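Local coordinates for phosphoribosylaminoimidazole carboxylase (Bombyx mori, PDB 4JA0), which is a bifunctional enzyme of purine biosynthesis that probably joins AIR carboxylase and SAICAR synthetase activities in one chain of an eight-chain assembly, at residues A[94-99]-A[153-157]; A[177-182]-A[396-400]; A[187-193]-A[215-221]; A[267-273]-A[294-300]. All coordinates share one frame; numbering follows the deposited sequence.

Interaction 1 (A[94-99]-A[153-157]); sequences CEMIPI and FNYNG
Glu-95 and Tyr-155 mark the closest backbone approach between 94-99 and 153-157, their CA atoms 6.0 Å apart on segments that run in nearly opposite directions. Side chains therefore do most of the joining. The Tyr-155 ring lies against the 94-99 segment: the backbone O of Met-96 sits 3.4 Å above one face of the ring, offset toward its rim, while OE1 of Glu-95 comes to the ring edge, near its plane, 3.3 Å from Tyr-155 CD1, the carboxylate itself turned 84° from the ring. Glu-95 CG stands anti to the carbonyl carbon (chi1 -60°) and the chain runs on extended, which carries OE1 past the ring to a weak hydrogen bond of 3.4 Å from Asn-156 N. The Asn-156 amide crosses the Glu-95 chain at a slant, ND2 3.4 Å from Glu-95 CG, and ND2 is held by the carbonyl of Val-199. Ile-97 brings CD1 to 3.5 Å from Tyr-155 CD2, and Pro-98, the centre of an inverse gamma turn, meets two aromatic residues at once. Its CD approaches Tyr-155 OH, and its CG packs 3.8 Å from Phe-153 CE2. Lying at the surface and mostly apolar, the contact sets strands 154-155 and 158-159 against the sheet of the SAICAR synthetase region. There strand 94-96 pairs with strand 188-200, whose Val-199 also touches Tyr-155 and Ile-97.

Interaction 2 (A[177-182]-A[396-400]); sequences EILEKA and YLVWG
An antiparallel helix pair links the SAICAR synthetase and AIR carboxylase regions here, with Lys-181 and Ala-182 of one helix set against Trp-399 and Tyr-396 of the other. The short axes of 177-182 and 396-400 come within 10.0 Å and their directions differ by 170°. Lys-181 crosses the indole at about a right angle, its chain bent at chi2 and chi3 (58° and 82°), which folds CE over one face of Trp-399; CE stands 3.8 Å from the centroid of the six-membered ring in a CH-pi contact. The ammonium NZ is off-centre, 4.7 Å from the same centroid, in a cation-pi contact, and is also hydrogen-bonded to Tyr-346 OH of the second subunit. Closer to the backbone, Lys-181 CG slides past Tyr-396 CB at 3.5 Å. The phenol ring turns a face to Ala-182, whose CB makes a CH-pi contact 4.0 Å from the ring centroid, and the hydroxyl of the buried Tyr-396 is hydrogen-bonded to the carbonyl of Leu-261. Ile-178 CG2 adds an apolar touch 4.2 Å from Tyr-396 CE1, and Glu-177 CB lies near Trp-399 CH2. The carboxylate of Glu-177 pairs with Arg-403, one turn beyond Trp-399 in helix 396-420. Helix 57-74 packs on Ile-178 and Tyr-396, strand 188-200 lies against Leu-179 of helix 162-183, and Tyr-346 of the second subunit meets the Trp-399 ring.

Interaction 3 (A[187-193]-A[215-221]); sequences DCALIDM and SWRLWPS
In Trp-219, CG stands anti to the carbonyl carbon (chi1 -60°), which turns a face of the indole to Ile-191, the two side chains crossing at about a right angle. Ile-191 CG1 lies over the centre of that face, 3.7 Å from the centroid of the six-membered ring in a CH-pi contact, and CD1 reaches 3.5 Å from Trp-219 CD2. With the indole cut back to a methyl, as in an alanine here, CG1 and CD1 of Ile-191 would probably lose the flat surface they rest on. Asp-192 has CG between the backbone N and the carbonyl carbon (chi1 58°), which brings its carboxylate across the stem of Arg-217. OD1 forms a salt bridge with Arg-217 NH1 at 2.8 Å, weak as a hydrogen bond, the carboxylate and guanidinium planes standing 89° apart. Arg-217 NH2 bonds Gln-231, and a sulfate ion, probably from the crystallisation liquor, lies about 3 Å from the side chain. On the other face of the sheet, Cys-188 CB touches Leu-218 CD2 at 3.5 Å. Ile-191 N donates to Arg-217 O at 2.9 Å and Arg-217 N to Asp-192 O at 3.2 Å, a classic beta bulge that lets Ile-191 and Asp-192 both reach the face of Arg-217 and Trp-219. The whole is a bulged antiparallel strand pair in the SAICAR synthetase sheet, one side covered by helices 162-183 and 241-257.

Interaction 4 (A[267-273]-A[294-300]); sequences HKVVVFM and LDVDLRV
Phe-272 and Arg-299 lie side by side and point the same way, with the Arg-299 CB 3.6 Å from Phe-272 CD1 and CG at the ring edge. The guanidinium turns 82° from the ring plane and leads away to a salt bridge with Asp-417 of the third subunit. On this same face, Lys-268 crosses toward Asp-297, bent at chi2 and chi3 (75° and 67°), and its NZ makes a long salt bridge of 3.7 Å with Asp-297 OD2, which is also hydrogen-bonded to Tyr-317. A leucine in place of Lys-268 would probably leave Asp-297 without this distant positive mate. On the opposite face, Val-271 and Leu-298 run alongside each other, CB to CD2 3.8 Å, while Met-273 CG meets Val-300 CG2 at 3.6 Å. Five nearly straight backbone hydrogen bonds, from Val-269 N to Asp-295 O at 2.9 Å through Met-273 N to Arg-299 O, hold these pairs in parallel register. The strands belong to a beta-alpha-beta unit crossing over through helix 279-291; strand 296-300 is outermost within the chain, strand 323-329 flanks 267-273 on its other edge, and helices 307-317 and 380-391 pack against the two faces.

Interactions 2 and 4 are buried, interaction 3 is partly so and interaction 1 lies at the surface. Interactions 1 and 3 reach the same antiparallel sheet through strands 94-96 and 188-200, yet do not touch. Interaction 2 lies near the centre of the chain and bridges the two family regions: Leu-179 packs on Leu-190 and Met-193 of interaction 3, and Val-398 on Leu-294 of interaction 4. Chemistry follows place. Backbone hydrogen bonds tie the strand pairs of interactions 3 and 4, antiparallel in one and parallel in the other, whereas the helices of interaction 2 and the segments of interaction 1, which share no backbone-to-backbone bond, depend on side chains, chiefly aromatic ones.

Interaction 1 (A[94-99]-A[153-157])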
# COMPACT_ATOMS: atom_id res chain seq x y z
N CYS A 94 -46.90 26.93 23.47
CA CYS A 94 -46.78 26.63 22.04
C CYS A 94 -48.12 26.31 21.35
O CYS A 94 -49.06 25.84 22.00
CB CYS A 94 -45.78 25.49 21.82
SG CYS A 94 -46.21 23.94 22.60
N GLU A 95 -48.22 26.56 20.04
CA GLU A 95 -49.47 26.31 19.31
C GLU A 95 -49.60 24.86 18.86
O GLU A 95 -48.77 24.36 18.10
CB GLU A 95 -49.64 27.24 18.10
CG GLU A 95 -49.67 28.72 18.45
CD GLU A 95 -50.04 29.61 17.26
OE1 GLU A 95 -50.10 29.09 16.12
OE2 GLU A 95 -50.24 30.82 17.47
N MET A 96 -50.67 24.22 19.29
CA MET A 96 -50.81 22.79 19.07
C MET A 96 -51.15 22.43 17.63
O MET A 96 -51.93 23.13 16.96
CB MET A 96 -51.87 22.22 20.01
CG MET A 96 -51.60 22.50 21.46
SD MET A 96 -50.10 21.68 22.05
CE MET A 96 -50.57 19.95 21.99
N ILE A 97 -50.55 21.35 17.15
CA ILE A 97 -50.95 20.74 15.90
C ILE A 97 -52.13 19.85 16.26
O ILE A 97 -52.01 18.98 17.12
CB ILE A 97 -49.85 19.84 15.26
CG1 ILE A 97 -48.44 20.43 15.43
CG2 ILE A 97 -50.16 19.55 13.80
CD1 ILE A 97 -48.29 21.81 14.94
N PRO A 98 -53.27 20.05 15.61
CA PRO A 98 -54.49 19.29 15.90
C PRO A 98 -54.45 17.86 15.35
O PRO A 98 -55.40 17.45 14.67
CB PRO A 98 -55.58 20.10 15.20
CG PRO A 98 -54.89 20.75 14.06
CD PRO A 98 -53.49 21.05 14.54
N ILE A 99 -53.38 17.14 15.61
CA ILE A 99 -53.27 15.74 15.24
C ILE A 99 -52.98 14.92 16.47
O ILE A 99 -52.12 15.28 17.28
CB ILE A 99 -52.13 15.48 14.25
CG1 ILE A 99 -52.24 16.41 13.05
CG2 ILE A 99 -52.09 14.00 13.83
CD1 ILE A 99 -53.46 16.15 12.19
N PHE A 153 -51.33 23.27 7.48
CA PHE A 153 -51.35 23.84 8.83
C PHE A 153 -50.18 24.81 8.98
O PHE A 153 -49.11 24.61 8.40
CB PHE A 153 -51.23 22.74 9.88
CG PHE A 153 -52.41 21.83 9.96
CD1 PHE A 153 -52.28 20.47 9.70
CD2 PHE A 153 -53.67 22.32 10.30
CE1 PHE A 153 -53.39 19.61 9.79
CE2 PHE A 153 -54.77 21.47 10.38
CZ PHE A 153 -54.62 20.12 10.13
N ASN A 154 -50.37 25.87 9.76
CA ASN A 154 -49.33 26.87 9.93
C ASN A 154 -49.39 27.40 11.36
O ASN A 154 -50.38 28.00 11.77
CB ASN A 154 -49.48 28.01 8.89
CG ASN A 154 -48.26 28.93 8.81
OD1 ASN A 154 -47.45 29.00 9.74
ND2 ASN A 154 -48.12 29.65 7.69
N TYR A 155 -48.33 27.16 12.12
CA TYR A 155 -48.28 27.53 13.53
C TYR A 155 -46.98 28.20 13.86
O TYR A 155 -45.92 27.73 13.45
CB TYR A 155 -48.47 26.29 14.40
CG TYR A 155 -49.81 25.65 14.20
CD1 TYR A 155 -50.95 26.22 14.75
CD2 TYR A 155 -49.94 24.48 13.44
CE1 TYR A 155 -52.17 25.65 14.56
CE2 TYR A 155 -51.16 23.91 13.24
CZ TYR A 155 -52.28 24.50 13.81
OH TYR A 155 -53.53 23.94 13.63
N ASN A 156 -47.07 29.33 14.57
CA ASN A 156 -45.90 30.09 15.00
C ASN A 156 -44.86 30.24 13.89
O ASN A 156 -43.65 30.19 14.15
CB ASN A 156 -45.29 29.50 16.27
CG ASN A 156 -45.92 30.07 17.56
OD1 ASN A 156 -46.08 31.29 17.71
ND2 ASN A 156 -46.29 29.18 18.48
N GLY A 157 -45.34 30.40 12.66
CA GLY A 157 -44.47 30.65 11.52
C GLY A 157 -43.92 29.39 10.91
O GLY A 157 -43.21 29.42 9.90

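Interaction 2 (A[177-182]-A[396-400])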
# COMPACT_ATOMS: atom_id res chain seq x y z
N GLU A 177 -41.05 3.65 21.67
CA GLU A 177 -40.02 2.65 21.88
C GLU A 177 -39.31 2.80 23.24
O GLU A 177 -39.06 1.81 23.94
CB GLU A 177 -39.01 2.73 20.74
CG GLU A 177 -39.50 2.11 19.43
CD GLU A 177 -38.58 2.45 18.25
OE1 GLU A 177 -37.82 3.44 18.37
OE2 GLU A 177 -38.60 1.72 17.23
N ILE A 178 -39.05 4.05 23.62
CA ILE A 178 -38.44 4.36 24.91
C ILE A 178 -39.30 3.92 26.08
O ILE A 178 -38.82 3.23 26.97
CB ILE A 178 -38.22 5.88 25.04
CG1 ILE A 178 -37.12 6.33 24.09
CG2 ILE A 178 -37.90 6.27 26.49
CD1 ILE A 178 -36.96 7.80 24.02
N LEU A 179 -40.56 4.30 26.05
CA LEU A 179 -41.51 3.96 27.10
C LEU A 179 -41.81 2.47 27.10
O LEU A 179 -42.04 1.88 28.17
CB LEU A 179 -42.81 4.75 26.92
CG LEU A 179 -42.61 6.26 27.02
CD1 LEU A 179 -43.90 6.95 26.72
CD2 LEU A 179 -42.12 6.64 28.40
N GLU A 180 -41.78 1.86 25.92
CA GLU A 180 -41.99 0.44 25.77
C GLU A 180 -40.91 -0.26 26.56
O GLU A 180 -41.16 -1.23 27.29
CB GLU A 180 -41.94 0.01 24.30
CG GLU A 180 -42.26 -1.47 24.08
CD GLU A 180 -42.16 -1.96 22.63
OE1 GLU A 180 -42.86 -2.96 22.32
OE2 GLU A 180 -41.40 -1.39 21.81
N LYS A 181 -39.69 0.28 26.43
CA LYS A 181 -38.52 -0.25 27.09
C LYS A 181 -38.63 -0.06 28.61
O LYS A 181 -38.47 -1.01 29.38
CB LYS A 181 -37.29 0.46 26.53
CG LYS A 181 -36.07 -0.41 26.44
CD LYS A 181 -36.36 -1.62 25.56
CE LYS A 181 -36.23 -1.32 24.09
NZ LYS A 181 -36.46 -2.57 23.30
N ALA A 182 -38.99 1.15 29.04
CA ALA A 182 -39.17 1.45 30.45
C ALA A 182 -40.16 0.50 31.12
O ALA A 182 -39.82 -0.14 32.11
CB ALA A 182 -39.61 2.90 30.63
N TYR A 396 -31.80 1.40 29.62
CA TYR A 396 -32.63 1.80 28.49
C TYR A 396 -32.44 3.28 28.18
O TYR A 396 -32.64 3.72 27.05
CB TYR A 396 -34.11 1.46 28.68
CG TYR A 396 -34.88 2.41 29.56
CD1 TYR A 396 -35.48 3.54 29.04
CD2 TYR A 396 -35.01 2.16 30.92
CE1 TYR A 396 -36.17 4.41 29.85
CE2 TYR A 396 -35.69 3.01 31.73
CZ TYR A 396 -36.28 4.13 31.19
OH TYR A 396 -36.98 4.99 32.01
N LEU A 397 -32.00 4.03 29.19
CA LEU A 397 -31.81 5.46 29.04
C LEU A 397 -30.64 5.80 28.13
O LEU A 397 -30.70 6.76 27.35
CB LEU A 397 -31.56 6.10 30.39
CG LEU A 397 -32.07 7.53 30.34
CD1 LEU A 397 -33.57 7.49 30.71
CD2 LEU A 397 -31.27 8.45 31.25
N VAL A 398 -29.56 5.04 28.24
CA VAL A 398 -28.44 5.23 27.34
C VAL A 398 -28.91 4.86 25.94
O VAL A 398 -28.73 5.62 24.98
CB VAL A 398 -27.24 4.37 27.75
CG1 VAL A 398 -26.22 4.30 26.64
CG2 VAL A 398 -26.61 4.95 28.98
N TRP A 399 -29.57 3.71 25.85
CA TRP A 399 -30.14 3.23 24.61
C TRP A 399 -31.11 4.25 23.99
O TRP A 399 -31.11 4.45 22.78
CB TRP A 399 -30.81 1.89 24.88
CG TRP A 399 -31.48 1.29 23.71
CD1 TRP A 399 -30.94 0.44 22.79
CD2 TRP A 399 -32.84 1.50 23.33
NE1 TRP A 399 -31.89 0.10 21.86
CE2 TRP A 399 -33.07 0.73 22.17
CE3 TRP A 399 -33.89 2.25 23.86
CZ2 TRP A 399 -34.31 0.70 21.53
CZ3 TRP A 399 -35.12 2.22 23.22
CH2 TRP A 399 -35.32 1.44 22.07
N GLY A 400 -31.93 4.90 24.82
CA GLY A 400 -32.78 5.98 24.35
C GLY A 400 -31.95 7.08 23.70
O GLY A 400 -32.23 7.49 22.56

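Interaction 3 (A[187-193]-A[215-221])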
# COMPACT_ATOMS: atom_id res chain seq x y z
N ASP A 187 -42.30 -5.41 34.08
CA ASP A 187 -43.06 -6.50 33.46
C ASP A 187 -44.39 -6.06 32.82
O ASP A 187 -45.34 -6.84 32.74
CB ASP A 187 -43.27 -7.64 34.46
CG ASP A 187 -43.62 -8.95 33.78
OD1 ASP A 187 -43.37 -9.09 32.57
OD2 ASP A 187 -44.15 -9.85 34.47
N CYS A 188 -44.45 -4.82 32.35
CA CYS A 188 -45.65 -4.37 31.64
C CYS A 188 -45.41 -4.13 30.16
O CYS A 188 -44.45 -3.47 29.76
CB CYS A 188 -46.20 -3.09 32.27
SG CYS A 188 -46.73 -3.28 33.95
N ALA A 189 -46.30 -4.68 29.35
CA ALA A 189 -46.27 -4.47 27.92
C ALA A 189 -46.99 -3.18 27.57
O ALA A 189 -48.17 -3.04 27.84
CB ALA A 189 -46.91 -5.63 27.20
N LEU A 190 -46.27 -2.23 27.00
CA LEU A 190 -46.89 -1.03 26.47
C LEU A 190 -47.40 -1.44 25.10
O LEU A 190 -46.63 -1.91 24.26
CB LEU A 190 -45.90 0.12 26.38
CG LEU A 190 -46.46 1.46 25.90
CD1 LEU A 190 -47.53 1.96 26.87
CD2 LEU A 190 -45.36 2.52 25.73
N ILE A 191 -48.70 -1.25 24.89
CA ILE A 191 -49.38 -1.81 23.72
C ILE A 191 -49.61 -0.76 22.67
O ILE A 191 -49.40 -1.01 21.49
CB ILE A 191 -50.72 -2.53 24.12
CG1 ILE A 191 -50.51 -4.03 24.27
CG2 ILE A 191 -51.74 -2.42 23.04
CD1 ILE A 191 -49.67 -4.40 25.40
N ASP A 192 -50.04 0.41 23.10
CA ASP A 192 -50.18 1.52 22.18
C ASP A 192 -50.12 2.84 22.93
O ASP A 192 -50.07 2.84 24.15
CB ASP A 192 -51.43 1.39 21.30
CG ASP A 192 -52.74 1.28 22.09
OD1 ASP A 192 -53.45 0.27 21.91
OD2 ASP A 192 -53.11 2.23 22.82
N MET A 193 -50.07 3.94 22.19
CA MET A 193 -49.95 5.27 22.79
C MET A 193 -50.52 6.34 21.91
O MET A 193 -50.54 6.19 20.70
CB MET A 193 -48.50 5.65 22.98
CG MET A 193 -47.88 5.30 24.27
SD MET A 193 -46.38 6.24 24.15
CE MET A 193 -47.02 7.83 24.63
N SER A 215 -53.65 8.07 28.00
CA SER A 215 -52.92 8.18 26.75
C SER A 215 -52.50 6.84 26.18
O SER A 215 -52.16 6.74 25.00
CB SER A 215 -51.66 9.03 26.96
OG SER A 215 -51.92 10.20 27.70
N TRP A 216 -52.53 5.80 27.00
CA TRP A 216 -51.96 4.53 26.57
C TRP A 216 -52.76 3.28 26.90
O TRP A 216 -53.81 3.33 27.53
CB TRP A 216 -50.52 4.39 27.08
CG TRP A 216 -50.36 4.36 28.59
CD1 TRP A 216 -51.19 3.78 29.50
CD2 TRP A 216 -49.27 4.92 29.34
NE1 TRP A 216 -50.70 3.95 30.77
CE2 TRP A 216 -49.53 4.65 30.70
CE3 TRP A 216 -48.11 5.62 28.99
CZ2 TRP A 216 -48.66 5.06 31.72
CZ3 TRP A 216 -47.25 6.02 30.00
CH2 TRP A 216 -47.53 5.74 31.35
N ARG A 217 -52.23 2.15 26.46
CA ARG A 217 -52.83 0.86 26.73
C ARG A 217 -51.76 -0.03 27.37
O ARG A 217 -50.74 -0.33 26.74
CB ARG A 217 -53.37 0.28 25.43
CG ARG A 217 -54.33 -0.86 25.58
CD ARG A 217 -55.10 -1.04 24.29
NE ARG A 217 -56.31 -0.22 24.23
CZ ARG A 217 -56.84 0.28 23.11
NH1 ARG A 217 -56.26 0.09 21.93
NH2 ARG A 217 -57.95 1.00 23.18
N LEU A 218 -51.96 -0.41 28.62
CA LEU A 218 -50.92 -1.11 29.37
C LEU A 218 -51.32 -2.52 29.76
O LEU A 218 -52.32 -2.70 30.44
CB LEU A 218 -50.60 -0.34 30.66
CG LEU A 218 -49.20 0.25 30.79
CD1 LEU A 218 -48.99 0.85 32.15
CD2 LEU A 218 -48.20 -0.85 30.56
N TRP A 219 -50.51 -3.51 29.39
CA TRP A 219 -50.78 -4.86 29.87
C TRP A 219 -49.66 -5.43 30.75
O TRP A 219 -48.53 -5.62 30.30
CB TRP A 219 -51.01 -5.81 28.69
CG TRP A 219 -52.17 -5.43 27.80
CD1 TRP A 219 -53.09 -4.45 28.03
CD2 TRP A 219 -52.53 -6.05 26.56
NE1 TRP A 219 -54.00 -4.41 27.00
CE2 TRP A 219 -53.68 -5.38 26.08
CE3 TRP A 219 -51.99 -7.09 25.80
CZ2 TRP A 219 -54.29 -5.72 24.87
CZ3 TRP A 219 -52.60 -7.44 24.62
CH2 TRP A 219 -53.75 -6.76 24.16
N PRO A 220 -49.98 -5.73 32.01
CA PRO A 220 -49.01 -6.45 32.85
C PRO A 220 -48.87 -7.88 32.36
O PRO A 220 -49.88 -8.51 32.02
CB PRO A 220 -49.65 -6.43 34.24
CG PRO A 220 -50.51 -5.20 34.22
CD PRO A 220 -51.05 -5.12 32.82
N SER A 221 -47.62 -8.36 32.30
CA SER A 221 -47.31 -9.72 31.85
C SER A 221 -47.78 -9.96 30.42
O SER A 221 -47.88 -11.11 29.99
CB SER A 221 -47.90 -10.78 32.79
OG SER A 221 -47.25 -10.77 34.05

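Interaction 4 (A[267-273]-A[294-300])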
# COMPACT_ATOMS: atom_id res chain seq x y z
N HIS A 267 -22.23 1.12 35.84
CA HIS A 267 -21.31 0.74 34.79
C HIS A 267 -20.12 1.66 34.75
O HIS A 267 -20.15 2.76 35.29
CB HIS A 267 -22.00 0.71 33.42
CG HIS A 267 -22.81 1.95 33.14
ND1 HIS A 267 -22.23 3.18 32.93
CD2 HIS A 267 -24.15 2.13 33.06
CE1 HIS A 267 -23.19 4.07 32.73
NE2 HIS A 267 -24.36 3.46 32.80
N LYS A 268 -19.05 1.16 34.18
CA LYS A 268 -17.86 1.96 34.02
C LYS A 268 -17.26 1.65 32.65
O LYS A 268 -17.17 0.49 32.25
CB LYS A 268 -16.85 1.66 35.14
CG LYS A 268 -15.56 2.45 35.05
CD LYS A 268 -15.76 3.90 35.47
CE LYS A 268 -16.09 3.99 36.96
NZ LYS A 268 -16.14 5.40 37.46
N VAL A 269 -16.91 2.72 31.95
CA VAL A 269 -16.11 2.67 30.74
C VAL A 269 -14.73 3.15 31.14
O VAL A 269 -14.58 4.26 31.68
CB VAL A 269 -16.70 3.58 29.63
CG1 VAL A 269 -15.71 3.80 28.53
CG2 VAL A 269 -17.96 2.99 29.08
N VAL A 270 -13.73 2.31 30.95
CA VAL A 270 -12.36 2.69 31.27
C VAL A 270 -11.54 2.83 29.99
O VAL A 270 -11.47 1.89 29.19
CB VAL A 270 -11.69 1.67 32.22
CG1 VAL A 270 -10.35 2.19 32.68
CG2 VAL A 270 -12.58 1.42 33.42
N VAL A 271 -10.92 3.99 29.80
CA VAL A 271 -10.03 4.18 28.67
C VAL A 271 -8.58 4.09 29.12
O VAL A 271 -8.12 4.93 29.88
CB VAL A 271 -10.27 5.54 28.00
CG1 VAL A 271 -9.48 5.62 26.71
CG2 VAL A 271 -11.74 5.73 27.70
N PHE A 272 -7.85 3.08 28.66
CA PHE A 272 -6.41 3.01 28.94
C PHE A 272 -5.65 3.64 27.79
O PHE A 272 -5.79 3.19 26.64
CB PHE A 272 -5.93 1.56 29.05
CG PHE A 272 -6.32 0.87 30.32
CD1 PHE A 272 -6.82 1.58 31.40
CD2 PHE A 272 -6.15 -0.50 30.45
CE1 PHE A 272 -7.17 0.92 32.57
CE2 PHE A 272 -6.51 -1.16 31.61
CZ PHE A 272 -7.02 -0.45 32.67
N MET A 273 -4.86 4.67 28.06
CA MET A 273 -3.95 5.19 27.05
C MET A 273 -2.51 4.78 27.41
O MET A 273 -2.11 4.84 28.58
CB MET A 273 -4.07 6.70 26.91
CG MET A 273 -3.79 7.39 28.20
SD MET A 273 -4.58 8.97 28.44
CE MET A 273 -3.45 9.97 27.53
N LEU A 294 -22.52 8.06 30.10
CA LEU A 294 -21.63 7.02 30.62
C LEU A 294 -20.69 7.54 31.72
O LEU A 294 -20.37 8.73 31.77
CB LEU A 294 -20.82 6.40 29.48
CG LEU A 294 -21.63 5.74 28.36
CD1 LEU A 294 -20.69 5.19 27.29
CD2 LEU A 294 -22.51 4.62 28.90
N ASP A 295 -20.26 6.64 32.60
CA ASP A 295 -19.25 6.97 33.60
C ASP A 295 -17.91 6.50 33.09
O ASP A 295 -17.67 5.30 32.91
CB ASP A 295 -19.54 6.28 34.93
CG ASP A 295 -20.95 6.48 35.37
OD1 ASP A 295 -21.59 7.42 34.85
OD2 ASP A 295 -21.41 5.69 36.22
N VAL A 296 -17.02 7.46 32.89
CA VAL A 296 -15.78 7.23 32.20
C VAL A 296 -14.60 7.55 33.08
O VAL A 296 -14.52 8.64 33.64
CB VAL A 296 -15.72 8.12 30.96
CG1 VAL A 296 -14.51 7.77 30.08
CG2 VAL A 296 -17.00 8.00 30.22
N ASP A 297 -13.65 6.61 33.13
CA ASP A 297 -12.36 6.84 33.76
C ASP A 297 -11.27 6.84 32.70
O ASP A 297 -11.24 5.97 31.83
CB ASP A 297 -12.03 5.76 34.78
CG ASP A 297 -12.44 6.13 36.17
OD1 ASP A 297 -12.68 7.33 36.40
OD2 ASP A 297 -12.46 5.22 37.03
N LEU A 298 -10.39 7.83 32.78
CA LEU A 298 -9.22 7.88 31.92
C LEU A 298 -8.00 7.38 32.70
O LEU A 298 -7.68 7.92 33.76
CB LEU A 298 -8.97 9.31 31.44
CG LEU A 298 -10.05 9.96 30.57
CD1 LEU A 298 -9.61 11.34 30.09
CD2 LEU A 298 -10.40 9.06 29.39
N ARG A 299 -7.33 6.37 32.18
CA ARG A 299 -6.15 5.85 32.86
C ARG A 299 -4.94 5.79 31.93
O ARG A 299 -5.08 5.59 30.73
CB ARG A 299 -6.43 4.47 33.47
CG ARG A 299 -7.69 4.39 34.28
CD ARG A 299 -7.59 5.26 35.51
NE ARG A 299 -6.38 4.96 36.24
CZ ARG A 299 -6.32 4.08 37.24
NH1 ARG A 299 -7.41 3.42 37.62
NH2 ARG A 299 -5.16 3.85 37.85
N VAL A 300 -3.76 5.98 32.49
CA VAL A 300 -2.55 5.88 31.71
C VAL A 300 -1.77 4.65 32.17
O VAL A 300 -1.50 4.50 33.34
CB VAL A 300 -1.67 7.16 31.87
CG1 VAL A 300 -0.37 7.05 31.06
CG2 VAL A 300 -2.45 8.38 31.44